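Local coordinates for Lmo2181 protein (Listeria monocytogenes serovar 1/2a, PDB 5JCV) that anchors surface proteins to the bacterial cell wall as a sortase B transpeptidase, cleaving their C-terminal sorting signal through a thioester-linked intermediate, at residues H73-D77 / G78-A82; Y101-L105 / T106-V110. All coordinates share one frame; numbering follows the deposited sequence.

Contact 1 of 2, residues H73-D77 / G78-A82; sequences HNMKD and GSMFA
Met75 and Gly78 close a type I beta turn in the loop that follows strand 67-72, with Gly78 N donating to Met75 O over 3.1 Å. The donor stands above the carbonyl plane, 60° out of it. Gly78 has a positive phi, an easy conformation for a residue without a side chain. Overlapping this reversal is an Asx turn: Asp77 OD1 accepts Ser79 N at 3.1 Å, meeting it from above the carboxylate plane. Asp77 has chi1 70°, its CG set between its own backbone N and carbonyl carbon, and this brings the short acid back over the following peptides. The same OD1 takes the hydroxyl of Ser79, although the OG-OD1 separation of 2.5 Å is very short and its exact value doubtful. OD1 thus faces both the N-H and the hydroxyl of the serine, with the N-H bond defining the Asx turn, a role suited to a short acceptor on the loop's exposed crest.

Below the crest, the chains of Met75 and Met80, both selenomethionine in this crystal, run alongside each other in the same direction, their CG atoms tightly packed at 3.5 Å. Both fold at chi2 and chi3, and unbranched, flexible methionines suit such a close approach; Met75 also touches Ala50, while Met80 rests on Ile53. A second reversal, the type II' turn from Ser79 to Ala82, puts Met80 at positive phi and presents Phe81 inward, against Ile25, Ile53 and Thr165. The base of the loop is tied to the domain by His73, whose ND1 bonds Asp167 and whose NE2 bonds the Leu39 carbonyl. Between its two arms, Phe81 N reaches His73 O at 2.8 Å, and the small Ala82 brings its CB to 3.3 Å from Met75 O.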
ATOM      1  N   HIS A  73      -0.797  21.017   7.798  1.00 45.78           N
ATOM      2  CA  HIS A  73      -0.667  22.380   8.324  1.00 42.38           C
ATOM      3  C   HIS A  73      -0.831  23.402   7.240  1.00 44.67           C
ATOM      4  O   HIS A  73      -0.461  23.196   6.081  1.00 41.45           O
ATOM      5  CB  HIS A  73       0.699  22.609   8.954  1.00 44.08           C
ATOM      6  CG  HIS A  73       0.834  22.050  10.331  1.00 44.16           C
ATOM      7  ND1 HIS A  73       0.167  22.584  11.410  1.00 48.98           N
ATOM      8  CD2 HIS A  73       1.573  21.022  10.814  1.00 45.38           C
ATOM      9  CE1 HIS A  73       0.479  21.898  12.497  1.00 48.06           C
ATOM     10  NE2 HIS A  73       1.321  20.939  12.159  1.00 47.49           N
ATOM     11  N   ASN A  74      -1.413  24.515   7.632  1.00 45.73           N
ATOM     12  CA  ASN A  74      -1.362  25.719   6.851  1.00 48.74           C
ATOM     13  C   ASN A  74      -0.079  26.483   7.105  1.00 47.12           C
ATOM     14  O   ASN A  74      -0.087  27.474   7.819  1.00 47.07           O
ATOM     15  CB  ASN A  74      -2.567  26.604   7.163  1.00 49.01           C
ATOM     16  CG  ASN A  74      -2.538  27.892   6.347  1.00 55.48           C
ATOM     17  OD1 ASN A  74      -1.747  28.038   5.401  1.00 53.46           O
ATOM     18  ND2 ASN A  74      -3.364  28.846   6.731  1.00 54.15           N
HETATM   19  N   MSE A  75       1.022  26.048   6.500  1.00 45.56           N
HETATM   20  CA  MSE A  75       2.336  26.552   6.909  1.00 46.69           C
HETATM   21  C   MSE A  75       2.532  27.941   6.368  1.00 50.12           C
HETATM   22  O   MSE A  75       2.162  28.235   5.226  1.00 50.19           O
HETATM   23  CB  MSE A  75       3.448  25.691   6.353  1.00 50.90           C
HETATM   24  CG  MSE A  75       3.498  24.294   6.936  1.00 52.58           C
HETATM   25 SE   MSE A  75       3.936  24.447   8.833  0.64 54.22          SE
HETATM   26  CE  MSE A  75       5.788  24.995   8.639  1.00 53.66           C
ATOM     27  N   LYS A  76       3.124  28.812   7.161  1.00 47.41           N
ATOM     28  CA  LYS A  76       3.343  30.169   6.710  1.00 49.83           C
ATOM     29  C   LYS A  76       4.441  30.255   5.640  1.00 49.97           C
ATOM     30  O   LYS A  76       4.494  31.245   4.940  1.00 52.74           O
ATOM     31  CB  LYS A  76       3.679  31.111   7.862  1.00 55.87           C
ATOM     32  CG  LYS A  76       4.949  30.704   8.605  1.00 66.75           C
ATOM     33  CD  LYS A  76       5.350  31.682   9.706  1.00 81.94           C
ATOM     34  CE  LYS A  76       6.639  31.218  10.394  1.00 88.90           C
ATOM     35  NZ  LYS A  76       7.203  32.257  11.305  1.00 97.87           N
ATOM     36  N   ASP A  77       5.329  29.259   5.530  1.00 47.44           N
ATOM     37  CA  ASP A  77       6.277  29.244   4.463  1.00 45.19           C
ATOM     38  C   ASP A  77       5.660  28.727   3.130  1.00 44.74           C
ATOM     39  O   ASP A  77       6.366  28.517   2.164  1.00 42.75           O
ATOM     40  CB  ASP A  77       7.559  28.502   4.864  1.00 45.84           C
ATOM     41  CG  ASP A  77       7.376  26.997   5.009  1.00 47.75           C
ATOM     42  OD1 ASP A  77       6.239  26.475   4.838  1.00 42.91           O
ATOM     43  OD2 ASP A  77       8.414  26.340   5.313  1.00 49.06           O
ATOM     44  N   GLY A  78       4.357  28.507   3.083  1.00 42.99           N
ATOM     45  CA  GLY A  78       3.694  28.073   1.848  1.00 44.85           C
ATOM     46  C   GLY A  78       3.702  26.568   1.584  1.00 44.58           C
ATOM     47  O   GLY A  78       3.138  26.101   0.577  1.00 44.51           O
ATOM     48  N   SER A  79       4.289  25.795   2.494  1.00 42.68           N
ATOM     49  CA  SER A  79       4.316  24.328   2.339  1.00 41.36           C
ATOM     50  C   SER A  79       3.087  23.659   2.899  1.00 41.34           C
ATOM     51  O   SER A  79       2.192  24.312   3.469  1.00 39.95           O
ATOM     52  CB  SER A  79       5.579  23.750   3.005  1.00 41.49           C
ATOM     53  OG  SER A  79       5.656  24.105   4.367  1.00 41.93           O
HETATM   54  N   MSE A  80       3.069  22.332   2.771  1.00 41.30           N
HETATM   55  CA  MSE A  80       2.012  21.483   3.329  1.00 42.15           C
HETATM   56  C   MSE A  80       0.731  21.911   2.667  1.00 41.55           C
HETATM   57  O   MSE A  80       0.684  21.961   1.433  1.00 43.07           O
HETATM   58  CB  MSE A  80       2.047  21.437   4.867  1.00 43.14           C
HETATM   59  CG  MSE A  80       3.446  21.152   5.410  1.00 48.98           C
HETATM   60 SE   MSE A  80       4.383  19.609   4.542  0.64 55.85          SE
HETATM   61  CE  MSE A  80       3.268  18.208   5.175  1.00 50.59           C
ATOM     62  N   PHE A  81      -0.312  22.214   3.439  1.00 40.09           N
ATOM     63  CA  PHE A  81      -1.614  22.588   2.885  1.00 37.77           C
ATOM     64  C   PHE A  81      -1.850  24.078   2.793  1.00 39.32           C
ATOM     65  O   PHE A  81      -2.973  24.520   2.537  1.00 39.08           O
ATOM     66  CB  PHE A  81      -2.719  21.932   3.661  1.00 38.53           C
ATOM     67  CG  PHE A  81      -3.106  20.564   3.166  1.00 40.79           C
ATOM     68  CD1 PHE A  81      -2.438  19.928   2.101  1.00 42.11           C
ATOM     69  CD2 PHE A  81      -4.135  19.869   3.808  1.00 40.92           C
ATOM     70  CE1 PHE A  81      -2.835  18.670   1.658  1.00 41.74           C
ATOM     71  CE2 PHE A  81      -4.533  18.624   3.363  1.00 39.64           C
ATOM     72  CZ  PHE A  81      -3.857  18.019   2.303  1.00 43.17           C
ATOM     73  N   ALA A  82      -0.810  24.887   2.901  1.00 41.04           N
ATOM     74  CA  ALA A  82      -1.039  26.330   2.669  1.00 40.62           C
ATOM     75  C   ALA A  82      -1.691  26.599   1.320  1.00 42.43           C
ATOM     76  O   ALA A  82      -2.480  27.559   1.193  1.00 40.30           O
ATOM     77  CB  ALA A  82       0.246  27.138   2.807  1.00 42.27           C
TER

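Contact 2 of 2, residues Y101-L105 / T106-V110; sequences YESGL and TNYEV
Tyr101 and Tyr108 form an antiparallel hydrogen-bonded pair at the end of the beta hairpin made by strands 98-102 and 107-118, with Tyr101 N to Tyr108 O at 3.0 Å. The reciprocal bond, Tyr108 N to Tyr101 O, measures 2.8 Å. Toward the bend Glu102 and Asn107 are the next, non-hydrogen-bonded pair, and Ser103 N then donates almost straight to Thr106 O, at 2.9 Å, where the chain reverses through Gly104 and Leu105.

The two tyrosines share one face of the sheet with Val110, and their rings project together from it, with the CD2 atoms 3.9 Å apart. Tyr101 has CG anti to its backbone nitrogen (chi1 164°), whereas Tyr108 has CG anti to its carbonyl carbon (chi1 -53°); from these different starts the two rings come alongside each other. The edge of the Tyr108 ring, rather than a face, is turned to oxygen: its CD2 lies 3.6 Å from Tyr101 O, and its CE2 is near Ser103 OG. Such aromatic C-H groups carry slight positive charge and suit an oxygen neighbour. Farther from the bend on this face, Val110 CG2 packs 4.0 Å from Tyr101 CB, and both residues continue onto Ile161 of strand 160-165 in the same sheet.

Ser103 is small enough to tuck its hydroxyl into the bend, where OG also accepts a weak bond from Leu105 N at 3.3 Å. Its proton may go to Thr106 O, 3.0 Å from OG, or to Glu62 OE2. At the outer end of the hairpin, Leu105 packs against Leu105 of the second subunit.

Because Tyr108 OH bonds Glu62 OE2 as well, that carboxylate links strand to bend, and the hydroxyls gathered round it would probably help to stabilise its negative charge.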
ATOM      1  N   TYR A 101      -5.484  11.570  -5.915  1.00 54.37           N
ATOM      2  CA  TYR A 101      -5.342  10.986  -4.620  1.00 57.18           C
ATOM      3  C   TYR A 101      -5.002   9.528  -4.847  1.00 61.29           C
ATOM      4  O   TYR A 101      -5.769   8.821  -5.488  1.00 59.54           O
ATOM      5  CB  TYR A 101      -6.686  11.098  -3.858  1.00 57.38           C
ATOM      6  CG  TYR A 101      -6.777  10.200  -2.647  1.00 63.43           C
ATOM      7  CD1 TYR A 101      -5.876  10.344  -1.581  1.00 64.89           C
ATOM      8  CD2 TYR A 101      -7.760   9.184  -2.556  1.00 64.73           C
ATOM      9  CE1 TYR A 101      -5.945   9.511  -0.466  1.00 65.02           C
ATOM     10  CE2 TYR A 101      -7.835   8.345  -1.439  1.00 61.05           C
ATOM     11  CZ  TYR A 101      -6.920   8.512  -0.394  1.00 63.44           C
ATOM     12  OH  TYR A 101      -6.916   7.698   0.712  1.00 61.27           O
ATOM     13  N   GLU A 102      -3.842   9.097  -4.369  1.00 63.07           N
ATOM     14  CA  GLU A 102      -3.520   7.671  -4.312  0.56 65.14           C
ATOM     15  C   GLU A 102      -3.833   7.140  -2.914  1.00 63.52           C
ATOM     16  O   GLU A 102      -3.570   7.805  -1.910  1.00 60.14           O
ATOM     17  CB  GLU A 102      -2.046   7.397  -4.636  0.56 68.00           C
ATOM     18  CG  GLU A 102      -1.738   7.093  -6.092  0.56 68.93           C
ATOM     19  CD  GLU A 102      -1.299   8.305  -6.888  0.56 69.77           C
ATOM     20  OE1 GLU A 102      -0.067   8.479  -6.994  0.56 71.55           O
ATOM     21  OE2 GLU A 102      -2.165   9.074  -7.395  0.56 68.07           O
ATOM     22  N   SER A 103      -4.419   5.954  -2.864  1.00 60.54           N
ATOM     23  CA  SER A 103      -4.530   5.186  -1.629  1.00 70.43           C
ATOM     24  C   SER A 103      -3.394   4.120  -1.618  1.00 77.36           C
ATOM     25  O   SER A 103      -2.419   4.193  -2.401  1.00 75.82           O
ATOM     26  CB  SER A 103      -5.888   4.511  -1.548  1.00 67.15           C
ATOM     27  OG  SER A 103      -6.029   3.684  -2.696  1.00 65.98           O
ATOM     28  N   GLY A 104      -3.512   3.132  -0.735  1.00 80.26           N
ATOM     29  CA  GLY A 104      -2.559   2.031  -0.714  1.00 86.51           C
ATOM     30  C   GLY A 104      -2.684   1.125  -1.932  1.00 91.66           C
ATOM     31  O   GLY A 104      -1.748   0.399  -2.245  1.00 93.14           O
ATOM     32  N   LEU A 105      -3.839   1.180  -2.606  1.00 91.92           N
ATOM     33  CA  LEU A 105      -4.184   0.278  -3.708  1.00 91.14           C
ATOM     34  C   LEU A 105      -3.992   0.913  -5.037  1.00 91.87           C
ATOM     35  O   LEU A 105      -3.488   0.275  -5.966  1.00 97.64           O
ATOM     36  CB  LEU A 105      -5.667  -0.093  -3.658  1.00 91.77           C
ATOM     37  CG  LEU A 105      -6.212  -0.705  -2.370  1.00 93.91           C
ATOM     38  CD1 LEU A 105      -7.729  -0.717  -2.428  1.00 91.51           C
ATOM     39  CD2 LEU A 105      -5.644  -2.106  -2.157  1.00 99.20           C
ATOM     40  N   THR A 106      -4.448   2.154  -5.155  1.00 84.02           N
ATOM     41  CA  THR A 106      -4.672   2.733  -6.467  1.00 79.97           C
ATOM     42  C   THR A 106      -4.964   4.241  -6.453  1.00 77.01           C
ATOM     43  O   THR A 106      -5.216   4.804  -5.398  1.00 72.28           O
ATOM     44  CB  THR A 106      -5.872   2.037  -7.145  1.00 74.99           C
ATOM     45  OG1 THR A 106      -5.939   2.476  -8.522  1.00 74.22           O
ATOM     46  CG2 THR A 106      -7.210   2.327  -6.345  1.00 66.92           C
ATOM     47  N   ASN A 107      -4.982   4.852  -7.648  1.00 76.59           N
ATOM     48  CA  ASN A 107      -5.215   6.301  -7.810  1.00 70.81           C
ATOM     49  C   ASN A 107      -6.677   6.693  -8.151  1.00 67.73           C
ATOM     50  O   ASN A 107      -7.387   5.922  -8.750  1.00 65.48           O
ATOM     51  CB  ASN A 107      -4.292   6.802  -8.886  1.00 70.90           C
ATOM     52  CG  ASN A 107      -4.570   6.133 -10.208  1.00 83.71           C
ATOM     53  OD1 ASN A 107      -4.832   4.927 -10.235  1.00 86.15           O
ATOM     54  ND2 ASN A 107      -4.525   6.894 -11.312  1.00 81.73           N
ATOM     55  N   TYR A 108      -7.123   7.885  -7.726  1.00 66.85           N
ATOM     56  CA  TYR A 108      -8.436   8.463  -8.115  1.00 64.77           C
ATOM     57  C   TYR A 108      -8.191   9.890  -8.618  1.00 66.02           C
ATOM     58  O   TYR A 108      -7.274  10.551  -8.145  1.00 68.91           O
ATOM     59  CB  TYR A 108      -9.428   8.520  -6.941  1.00 65.18           C
ATOM     60  CG  TYR A 108      -9.619   7.187  -6.233  1.00 72.05           C
ATOM     61  CD1 TYR A 108     -10.783   6.435  -6.421  1.00 68.74           C
ATOM     62  CD2 TYR A 108      -8.622   6.675  -5.383  1.00 67.73           C
ATOM     63  CE1 TYR A 108     -10.958   5.219  -5.787  1.00 72.43           C
ATOM     64  CE2 TYR A 108      -8.782   5.460  -4.746  1.00 75.93           C
ATOM     65  CZ  TYR A 108      -9.950   4.730  -4.962  1.00 77.04           C
ATOM     66  OH  TYR A 108     -10.095   3.523  -4.348  1.00 83.33           O
ATOM     67  N   GLU A 109      -9.014  10.355  -9.551  1.00 64.77           N
ATOM     68  CA  GLU A 109      -9.044  11.762  -9.944  1.00 70.27           C
ATOM     69  C   GLU A 109     -10.281  12.447  -9.366  1.00 70.00           C
ATOM     70  O   GLU A 109     -11.387  12.366  -9.905  1.00 68.90           O
ATOM     71  CB  GLU A 109      -9.005  11.956 -11.449  1.00 73.33           C
ATOM     72  CG  GLU A 109      -8.004  13.030 -11.882  1.00 77.16           C
ATOM     73  CD  GLU A 109      -6.572  12.506 -11.827  1.00 81.08           C
ATOM     74  OE1 GLU A 109      -6.392  11.273 -11.645  1.00 80.20           O
ATOM     75  OE2 GLU A 109      -5.628  13.307 -11.979  1.00 85.97           O
ATOM     76  N   VAL A 110     -10.058  13.165  -8.280  1.00 64.88           N
ATOM     77  CA  VAL A 110     -11.133  13.663  -7.459  1.00 59.58           C
ATOM     78  C   VAL A 110     -11.680  14.931  -8.073  1.00 58.28           C
ATOM     79  O   VAL A 110     -10.916  15.824  -8.431  1.00 59.16           O
ATOM     80  CB  VAL A 110     -10.616  13.979  -6.048  1.00 60.79           C
ATOM     81  CG1 VAL A 110     -11.774  14.435  -5.178  1.00 61.72           C
ATOM     82  CG2 VAL A 110      -9.942  12.751  -5.420  1.00 58.59           C
TER

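In the fold
Both contacts belong to the sortase domain and come in series along the chain, contact 1 finishing before contact 2 begins, with helix 90-95 between them. Their centres are 23 Å apart and their nearest atoms about 9 Å, so they do not touch. Contact 1 is a loop leaving strand 67-72; contact 2 is the hairpin tip of strands 98-102 and 107-118. These strands belong to one mixed sheet, and strand 160-165 meets both places: Thr165 lies against residues 73-82 and Ile161 against residues 101-110. The sortase sheet thus carries an irregular loop and a regular hairpin in different regions, the latter reaching the second subunit.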